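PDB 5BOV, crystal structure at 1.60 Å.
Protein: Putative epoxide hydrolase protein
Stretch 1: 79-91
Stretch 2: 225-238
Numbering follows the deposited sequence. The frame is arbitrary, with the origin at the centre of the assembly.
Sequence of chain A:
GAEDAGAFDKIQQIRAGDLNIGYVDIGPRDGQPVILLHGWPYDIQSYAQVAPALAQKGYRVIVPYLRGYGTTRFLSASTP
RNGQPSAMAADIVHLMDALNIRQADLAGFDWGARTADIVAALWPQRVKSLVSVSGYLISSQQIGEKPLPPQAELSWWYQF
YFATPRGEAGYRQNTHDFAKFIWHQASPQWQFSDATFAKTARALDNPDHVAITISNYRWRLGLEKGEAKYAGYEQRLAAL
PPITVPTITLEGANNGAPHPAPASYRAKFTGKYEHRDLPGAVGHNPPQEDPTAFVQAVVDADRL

Stretch 1 79-91: TPRNGQPSAMAAD
Stretch 2 (225-238) KGEAKYAGYEQRLA

Residues 79-91 run as a loop into a helix beginning at Pro-85, with Gly-83 at -98/22; residues 225-238 form a loop and turn that lead into a helix that includes residues 231-237. The helix axes approach to 9.4 Å with 111° between their N-to-C directions, and the register is set by CA pairs Gln-84 with Gly-226 (6.4 Å) and Ser-86 with Tyr-233 (6.3 Å). The contact buries 555 Å², both sides summed.

Polar bonds concentrate at the start of the first helix. Glu-234 (m, m, chi3 -9°) leaves its backbone sideways, yet its OE2 accepts from Ser-86 N at 2.9 Å, Ser-86 OG at 2.7 Å and Gln-84 NE2 at 3.0 Å. A carboxylate suits this place, where a helix's first turn offers a free NH. Ser-86, chi1 p, brings its hydroxyl to the same oxygen as its amide. Gln-84, the N-cap residue (-72/154; p, t, chi3 102°), uses both ends of its amide: besides the NE2 bond to Glu-234 OE2, OE1 accepts from Glu-227 N at 2.9 Å and from Asn-82 ND2 at 2.7 Å. Asn-82 (t, chi2 11°) also donates from ND2 to Glu-227 OE2 at 2.9 Å, while its OD1 receives Gln-84 N at 2.9 Å, bracing its loop. Glu-227 is m, t, chi3 81°.

Gly-226 (-77/-173) lies against this network, its CA 3.2 Å from Gln-84 OE1; an ideal CB would fall 2.4 Å from that oxygen, a clash.

The apolar part centres on buried Tyr-230 (m, chi2 -56°). Ala-87 covers one ring face, its CA 3.9 Å from the ring centroid, its CB 3.6 Å from Tyr-230 CE2. Ala-90 CB lies 3.9 Å from Tyr-230 CE1. These short side chains let the ring approach closely.

Water 1 donates to Pro-80 O (2.8 Å) and Glu-227 OE2 (2.6 Å); water 2 links Gln-84 NE2 to Glu-227 O, both at 2.9 Å.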

ATOM      1  N   THR A  79     -10.303  19.861  -3.008  1.00 17.82           N
ATOM      2  CA  THR A  79     -10.309  18.460  -3.438  1.00 17.94           C
ATOM      3  C   THR A  79     -10.764  17.545  -2.290  1.00 17.60           C
ATOM      4  O   THR A  79     -10.249  17.652  -1.199  1.00 16.91           O
ATOM      5  CB  THR A  79      -8.944  18.029  -3.969  1.00 17.24           C
ATOM      6  OG1 THR A  79      -8.563  18.913  -5.008  1.00 17.27           O
ATOM      7  CG2 THR A  79      -8.950  16.593  -4.488  1.00 16.97           C
ATOM      8  N   PRO A  80     -11.727  16.638  -2.553  1.00 17.47           N
ATOM      9  CA  PRO A  80     -12.143  15.735  -1.538  1.00 17.18           C
ATOM     10  C   PRO A  80     -10.965  14.866  -1.051  1.00 15.53           C
ATOM     11  O   PRO A  80     -10.167  14.380  -1.838  1.00 14.35           O
ATOM     12  CB  PRO A  80     -13.192  14.848  -2.247  1.00 17.84           C
ATOM     13  CG  PRO A  80     -13.812  15.727  -3.276  1.00 18.52           C
ATOM     14  CD  PRO A  80     -12.596  16.561  -3.743  1.00 18.70           C
ATOM     15  N   ARG A  81     -10.899  14.729   0.265  1.00 15.24           N
ATOM     16  CA  ARG A  81      -9.886  13.853   0.922  1.00 14.70           C
ATOM     17  C   ARG A  81     -10.411  12.397   0.837  1.00 14.53           C
ATOM     18  O   ARG A  81     -10.954  11.816   1.771  1.00 15.45           O
ATOM     19  CB  ARG A  81      -9.588  14.283   2.335  1.00 14.95           C
ATOM     20  CG  ARG A  81      -8.471  15.321   2.420  1.00 15.26           C
ATOM     21  CD  ARG A  81      -8.713  16.552   1.561  1.00 16.06           C
ATOM     22  NE  ARG A  81      -7.664  17.501   1.850  1.00 15.64           N
ATOM     23  CZ  ARG A  81      -7.334  18.530   1.092  1.00 16.30           C
ATOM     24  NH1 ARG A  81      -7.984  18.781  -0.012  1.00 16.66           N
ATOM     25  NH2 ARG A  81      -6.331  19.374   1.475  1.00 16.81           N
ATOM     26  N   ASN A  82     -10.291  11.858  -0.372  1.00 14.11           N
ATOM     27  CA  ASN A  82     -10.962  10.619  -0.776  1.00 14.18           C
ATOM     28  C   ASN A  82      -9.986   9.455  -0.704  1.00 13.60           C
ATOM     29  O   ASN A  82      -8.952   9.460  -1.402  1.00 13.49           O
ATOM     30  CB  ASN A  82     -11.508  10.840  -2.189  1.00 14.53           C
ATOM     31  CG  ASN A  82     -12.191   9.605  -2.790  1.00 14.89           C
ATOM     32  OD1 ASN A  82     -12.457   8.609  -2.121  1.00 13.74           O
ATOM     33  ND2 ASN A  82     -12.456   9.693  -4.062  1.00 15.55           N
ATOM     34  N   GLY A  83     -10.352   8.446   0.120  1.00 12.94           N
ATOM     35  CA  GLY A  83      -9.590   7.194   0.220  1.00 12.36           C
ATOM     36  C   GLY A  83     -10.099   6.006  -0.580  1.00 11.71           C
ATOM     37  O   GLY A  83      -9.651   4.861  -0.357  1.00 10.99           O
ATOM     38  N   GLN A  84     -10.881   6.230  -1.635  1.00 11.48           N
ATOM     39  CA  GLN A  84     -11.354   5.054  -2.396  1.00 11.98           C
ATOM     40  C   GLN A  84     -10.200   4.428  -3.197  1.00 11.38           C
ATOM     41  O   GLN A  84      -9.207   5.128  -3.547  1.00 11.45           O
ATOM     42  CB  GLN A  84     -12.459   5.446  -3.374  1.00 12.88           C
ATOM     43  CG  GLN A  84     -12.063   6.212  -4.599  1.00 13.40           C
ATOM     44  CD  GLN A  84     -13.272   6.570  -5.440  1.00 14.58           C
ATOM     45  OE1 GLN A  84     -13.775   7.725  -5.420  1.00 14.49           O
ATOM     46  NE2 GLN A  84     -13.761   5.587  -6.208  1.00 14.62           N
ATOM     47  N   PRO A  85     -10.278   3.152  -3.491  1.00 11.41           N
ATOM     48  CA  PRO A  85      -9.088   2.457  -3.980  1.00 11.45           C
ATOM     49  C   PRO A  85      -8.536   2.989  -5.281  1.00 11.30           C
ATOM     50  O   PRO A  85      -7.285   3.142  -5.429  1.00 11.04           O
ATOM     51  CB  PRO A  85      -9.548   0.991  -4.118  1.00 11.23           C
ATOM     52  CG  PRO A  85     -10.662   0.849  -3.103  1.00 12.03           C
ATOM     53  CD  PRO A  85     -11.349   2.188  -3.169  1.00 11.76           C
ATOM     54  N   SER A  86      -9.383   3.280  -6.277  1.00 11.37           N
ATOM     55  CA  SER A  86      -8.851   3.666  -7.544  1.00 11.40           C
ATOM     56  C   SER A  86      -8.204   5.060  -7.534  1.00 11.22           C
ATOM     57  O   SER A  86      -7.405   5.389  -8.423  1.00 11.27           O
ATOM     58  CB  SER A  86      -9.883   3.563  -8.671  1.00 12.01           C
ATOM     59  OG  SER A  86     -10.995   4.441  -8.397  1.00 12.76           O
ATOM     60  N   ALA A  87      -8.528   5.884  -6.536  1.00 10.83           N
ATOM     61  CA  ALA A  87      -7.926   7.217  -6.422  1.00 10.83           C
ATOM     62  C   ALA A  87      -6.428   7.085  -6.170  1.00 10.72           C
ATOM     63  O   ALA A  87      -5.625   7.798  -6.783  1.00 10.63           O
ATOM     64  CB  ALA A  87      -8.623   8.047  -5.355  1.00 11.19           C
HETATM   65  N   MSE A  88      -6.026   6.141  -5.318  1.00  9.92           N
HETATM   66  CA  MSE A  88      -4.634   5.927  -5.046  1.00 10.32           C
HETATM   67  C   MSE A  88      -3.923   5.332  -6.231  1.00 10.14           C
HETATM   68  O   MSE A  88      -2.773   5.701  -6.494  1.00 10.32           O
HETATM   69  CB  MSE A  88      -4.439   5.047  -3.807  1.00 10.16           C
HETATM   70  CG  MSE A  88      -5.094   5.751  -2.603  1.00 11.54           C
HETATM   71 SE   MSE A  88      -4.757   4.691  -1.001  0.75 13.19          SE
HETATM   72  CE  MSE A  88      -6.267   5.403   0.071  1.00 11.64           C
ATOM     73  N   ALA A  89      -4.565   4.406  -6.956  1.00 10.42           N
ATOM     74  CA  ALA A  89      -3.986   3.876  -8.175  1.00 10.45           C
ATOM     75  C   ALA A  89      -3.751   4.993  -9.203  1.00 10.83           C
ATOM     76  O   ALA A  89      -2.661   5.095  -9.806  1.00 10.31           O
ATOM     77  CB  ALA A  89      -4.872   2.784  -8.741  1.00 11.10           C
ATOM     78  N   ALA A  90      -4.754   5.865  -9.367  1.00 11.15           N
ATOM     79  CA  ALA A  90      -4.601   7.004 -10.283  1.00 12.04           C
ATOM     80  C   ALA A  90      -3.431   7.889  -9.875  1.00 11.72           C
ATOM     81  O   ALA A  90      -2.674   8.346 -10.750  1.00 12.25           O
ATOM     82  CB  ALA A  90      -5.886   7.809 -10.342  1.00 12.20           C
ATOM     83  N   ASP A  91      -3.234   8.097  -8.545  1.00 11.33           N
ATOM     84  CA  ASP A  91      -2.150   8.910  -8.035  1.00 11.04           C
ATOM     85  C   ASP A  91      -0.780   8.315  -8.534  1.00 10.76           C
ATOM     86  O   ASP A  91       0.146   9.040  -8.936  1.00 10.23           O
ATOM     87  CB  ASP A  91      -2.064   8.916  -6.525  1.00 10.98           C
ATOM     88  CG  ASP A  91      -3.236   9.596  -5.807  1.00 11.09           C
ATOM     89  OD1 ASP A  91      -3.836  10.544  -6.420  1.00 12.04           O
ATOM     90  OD2 ASP A  91      -3.447   9.233  -4.633  1.00 11.01           O
ATOM     91  N   LYS A 225     -19.952   7.324  -1.113  1.00 23.09           N
ATOM     92  CA  LYS A 225     -19.984   7.257  -2.539  1.00 26.23           C
ATOM     93  C   LYS A 225     -18.681   7.801  -3.032  1.00 25.85           C
ATOM     94  O   LYS A 225     -18.184   8.817  -2.544  1.00 28.07           O
ATOM     95  CB  LYS A 225     -21.126   8.174  -3.012  1.00 29.71           C
ATOM     96  CG  LYS A 225     -21.572   7.892  -4.416  1.00 34.24           C
ATOM     97  CD  LYS A 225     -22.738   8.788  -4.858  1.00 39.88           C
ATOM     98  CE  LYS A 225     -23.603   8.099  -5.971  1.00 42.79           C
ATOM     99  NZ  LYS A 225     -24.210   9.053  -6.966  1.00 45.62           N
ATOM    100  N   GLY A 226     -18.052   7.184  -3.982  1.00 25.00           N
ATOM    101  CA  GLY A 226     -16.800   7.761  -4.435  1.00 23.91           C
ATOM    102  C   GLY A 226     -17.058   8.961  -5.321  1.00 24.27           C
ATOM    103  O   GLY A 226     -18.209   9.399  -5.468  1.00 25.28           O
ATOM    104  N   GLU A 227     -16.000   9.488  -5.909  1.00 20.77           N
ATOM    105  CA  GLU A 227     -16.113  10.603  -6.859  1.00 20.71           C
ATOM    106  C   GLU A 227     -16.451  10.086  -8.231  1.00 19.69           C
ATOM    107  O   GLU A 227     -15.967   9.054  -8.687  1.00 19.15           O
ATOM    108  CB  GLU A 227     -14.783  11.386  -6.907  1.00 20.86           C
ATOM    109  CG  GLU A 227     -14.498  12.141  -5.649  1.00 21.57           C
ATOM    110  CD  GLU A 227     -13.157  12.841  -5.754  1.00 22.39           C
ATOM    111  OE1 GLU A 227     -13.042  13.946  -6.367  1.00 24.54           O
ATOM    112  OE2 GLU A 227     -12.165  12.292  -5.240  1.00 20.80           O
ATOM    113  N   ALA A 228     -17.152  10.930  -8.973  1.00 20.47           N
ATOM    114  CA  ALA A 228     -17.573  10.595 -10.307  1.00 20.33           C
ATOM    115  C   ALA A 228     -16.441  10.262 -11.254  1.00 19.59           C
ATOM    116  O   ALA A 228     -16.538   9.323 -12.074  1.00 19.32           O
ATOM    117  CB  ALA A 228     -18.443  11.733 -10.860  1.00 21.18           C
ATOM    118  N   LYS A 229     -15.327  10.966 -11.135  1.00 19.60           N
ATOM    119  CA  LYS A 229     -14.213  10.697 -12.027  1.00 19.14           C
ATOM    120  C   LYS A 229     -13.495   9.342 -11.822  1.00 17.81           C
ATOM    121  O   LYS A 229     -12.695   8.940 -12.663  1.00 17.30           O
ATOM    122  CB  LYS A 229     -13.167  11.833 -11.983  1.00 20.57           C
ATOM    123  CG  LYS A 229     -12.431  12.018 -10.681  1.00 20.71           C
ATOM    124  CD  LYS A 229     -11.553  13.246 -10.804  1.00 22.77           C
ATOM    125  CE  LYS A 229     -10.615  13.389  -9.663  1.00 23.04           C
ATOM    126  NZ  LYS A 229      -9.909  14.714  -9.801  1.00 23.73           N
ATOM    127  N   TYR A 230     -13.796   8.673 -10.689  1.00 16.88           N
ATOM    128  CA  TYR A 230     -13.246   7.362 -10.445  1.00 16.15           C
ATOM    129  C   TYR A 230     -14.273   6.246 -10.632  1.00 17.17           C
ATOM    130  O   TYR A 230     -13.930   5.070 -10.468  1.00 16.09           O
ATOM    131  CB  TYR A 230     -12.662   7.315  -9.049  1.00 15.53           C
ATOM    132  CG  TYR A 230     -11.534   8.337  -8.850  1.00 15.00           C
ATOM    133  CD1 TYR A 230     -10.450   8.344  -9.677  1.00 15.24           C
ATOM    134  CD2 TYR A 230     -11.551   9.207  -7.776  1.00 14.78           C
ATOM    135  CE1 TYR A 230      -9.370   9.268  -9.476  1.00 15.12           C
ATOM    136  CE2 TYR A 230     -10.507  10.124  -7.578  1.00 15.06           C
ATOM    137  CZ  TYR A 230      -9.444  10.150  -8.452  1.00 14.82           C
ATOM    138  OH  TYR A 230      -8.397  11.068  -8.273  1.00 16.01           O
ATOM    139  N   ALA A 231     -15.511   6.612 -11.017  1.00 18.17           N
ATOM    140  CA  ALA A 231     -16.573   5.597 -10.998  1.00 18.64           C
ATOM    141  C   ALA A 231     -16.333   4.550 -12.078  1.00 18.42           C
ATOM    142  O   ALA A 231     -16.663   3.352 -11.882  1.00 19.49           O
ATOM    143  CB  ALA A 231     -17.955   6.303 -11.168  1.00 19.70           C
ATOM    144  N   GLY A 232     -15.786   4.947 -13.209  1.00 18.13           N
ATOM    145  CA  GLY A 232     -15.463   4.016 -14.294  1.00 18.41           C
ATOM    146  C   GLY A 232     -14.436   2.959 -13.838  1.00 17.95           C
ATOM    147  O   GLY A 232     -14.597   1.730 -14.097  1.00 17.74           O
ATOM    148  N   TYR A 233     -13.400   3.429 -13.153  1.00 17.29           N
ATOM    149  CA  TYR A 233     -12.430   2.476 -12.642  1.00 16.41           C
ATOM    150  C   TYR A 233     -13.075   1.534 -11.661  1.00 15.47           C
ATOM    151  O   TYR A 233     -12.781   0.351 -11.696  1.00 15.57           O
ATOM    152  CB  TYR A 233     -11.318   3.228 -11.934  1.00 16.37           C
ATOM    153  CG  TYR A 233     -10.594   4.251 -12.792  1.00 18.02           C
ATOM    154  CD1 TYR A 233     -10.353   4.048 -14.129  1.00 19.02           C
ATOM    155  CD2 TYR A 233     -10.035   5.380 -12.174  1.00 18.90           C
ATOM    156  CE1 TYR A 233      -9.621   5.015 -14.909  1.00 20.78           C
ATOM    157  CE2 TYR A 233      -9.295   6.317 -12.929  1.00 19.39           C
ATOM    158  CZ  TYR A 233      -9.104   6.130 -14.258  1.00 20.81           C
ATOM    159  OH  TYR A 233      -8.345   7.045 -14.974  1.00 23.56           O
ATOM    160  N   GLU A 234     -13.907   2.033 -10.740  1.00 14.91           N
ATOM    161  CA  GLU A 234     -14.488   1.185  -9.725  1.00 14.31           C
ATOM    162  C   GLU A 234     -15.431   0.185 -10.360  1.00 15.40           C
ATOM    163  O   GLU A 234     -15.543  -0.974  -9.892  1.00 14.25           O
ATOM    164  CB  GLU A 234     -15.196   1.936  -8.629  1.00 14.73           C
ATOM    165  CG  GLU A 234     -14.317   2.884  -7.860  1.00 14.84           C
ATOM    166  CD  GLU A 234     -13.177   2.209  -7.024  1.00 13.88           C
ATOM    167  OE1 GLU A 234     -13.168   0.958  -6.891  1.00 13.81           O
ATOM    168  OE2 GLU A 234     -12.296   2.983  -6.554  1.00 13.88           O
ATOM    169  N   GLN A 235     -16.111   0.596 -11.416  1.00 15.77           N
ATOM    170  CA  GLN A 235     -16.956  -0.375 -12.110  1.00 18.27           C
ATOM    171  C   GLN A 235     -16.144  -1.533 -12.721  1.00 17.64           C
ATOM    172  O   GLN A 235     -16.561  -2.715 -12.585  1.00 18.65           O
ATOM    173  CB  GLN A 235     -17.788   0.319 -13.201  1.00 20.73           C
ATOM    174  CG  GLN A 235     -18.629  -0.687 -14.032  1.00 24.04           C
ATOM    175  CD  GLN A 235     -19.542   0.065 -14.982  1.00 30.04           C
ATOM    176  OE1 GLN A 235     -19.421   1.289 -15.173  1.00 35.39           O
ATOM    177  NE2 GLN A 235     -20.476  -0.635 -15.556  1.00 33.13           N
ATOM    178  N   ARG A 236     -14.985  -1.236 -13.324  1.00 17.28           N
ATOM    179  CA  ARG A 236     -14.129  -2.246 -13.876  1.00 17.46           C
ATOM    180  C   ARG A 236     -13.596  -3.161 -12.715  1.00 15.37           C
ATOM    181  O   ARG A 236     -13.541  -4.381 -12.863  1.00 14.89           O
ATOM    182  CB  ARG A 236     -12.953  -1.642 -14.647  1.00 19.42           C
ATOM    183  CG  ARG A 236     -13.414  -1.067 -15.957  1.00 23.17           C
ATOM    184  CD  ARG A 236     -12.379  -0.127 -16.562  1.00 26.20           C
ATOM    185  NE  ARG A 236     -11.152  -0.800 -17.005  1.00 27.80           N
ATOM    186  CZ  ARG A 236     -10.028  -0.153 -17.385  1.00 33.19           C
ATOM    187  NH1 ARG A 236      -9.971   1.206 -17.389  1.00 36.89           N
ATOM    188  NH2 ARG A 236      -8.935  -0.837 -17.765  1.00 33.88           N
ATOM    189  N   LEU A 237     -13.276  -2.543 -11.578  1.00 14.28           N
ATOM    190  CA  LEU A 237     -12.667  -3.291 -10.469  1.00 13.42           C
ATOM    191  C   LEU A 237     -13.684  -4.180  -9.802  1.00 13.05           C
ATOM    192  O   LEU A 237     -13.345  -5.232  -9.284  1.00 11.15           O
ATOM    193  CB  LEU A 237     -12.030  -2.324  -9.475  1.00 13.09           C
ATOM    194  CG  LEU A 237     -10.811  -1.575 -10.021  1.00 13.11           C
ATOM    195  CD1 LEU A 237     -10.414  -0.497  -9.022  1.00 13.08           C
ATOM    196  CD2 LEU A 237      -9.623  -2.552 -10.267  1.00 13.28           C
ATOM    197  N   ALA A 238     -14.950  -3.810  -9.847  1.00 12.73           N
ATOM    198  CA  ALA A 238     -15.977  -4.612  -9.186  1.00 13.83           C
ATOM    199  C   ALA A 238     -16.159  -5.969  -9.831  1.00 14.64           C
ATOM    200  O   ALA A 238     -16.668  -6.910  -9.180  1.00 14.74           O
ATOM    201  CB  ALA A 238     -17.296  -3.842  -9.162  1.00 14.52           C
TER
HETATM  202  O   HOH W   1      -9.839  13.044  -4.307  1.00 18.22           O
HETATM  203  O   HOH W   2     -16.096   6.285  -7.704  1.00 19.23           O
HETATM  204  O   HOH W   3      -5.675  10.653  -8.551  1.00 23.49           O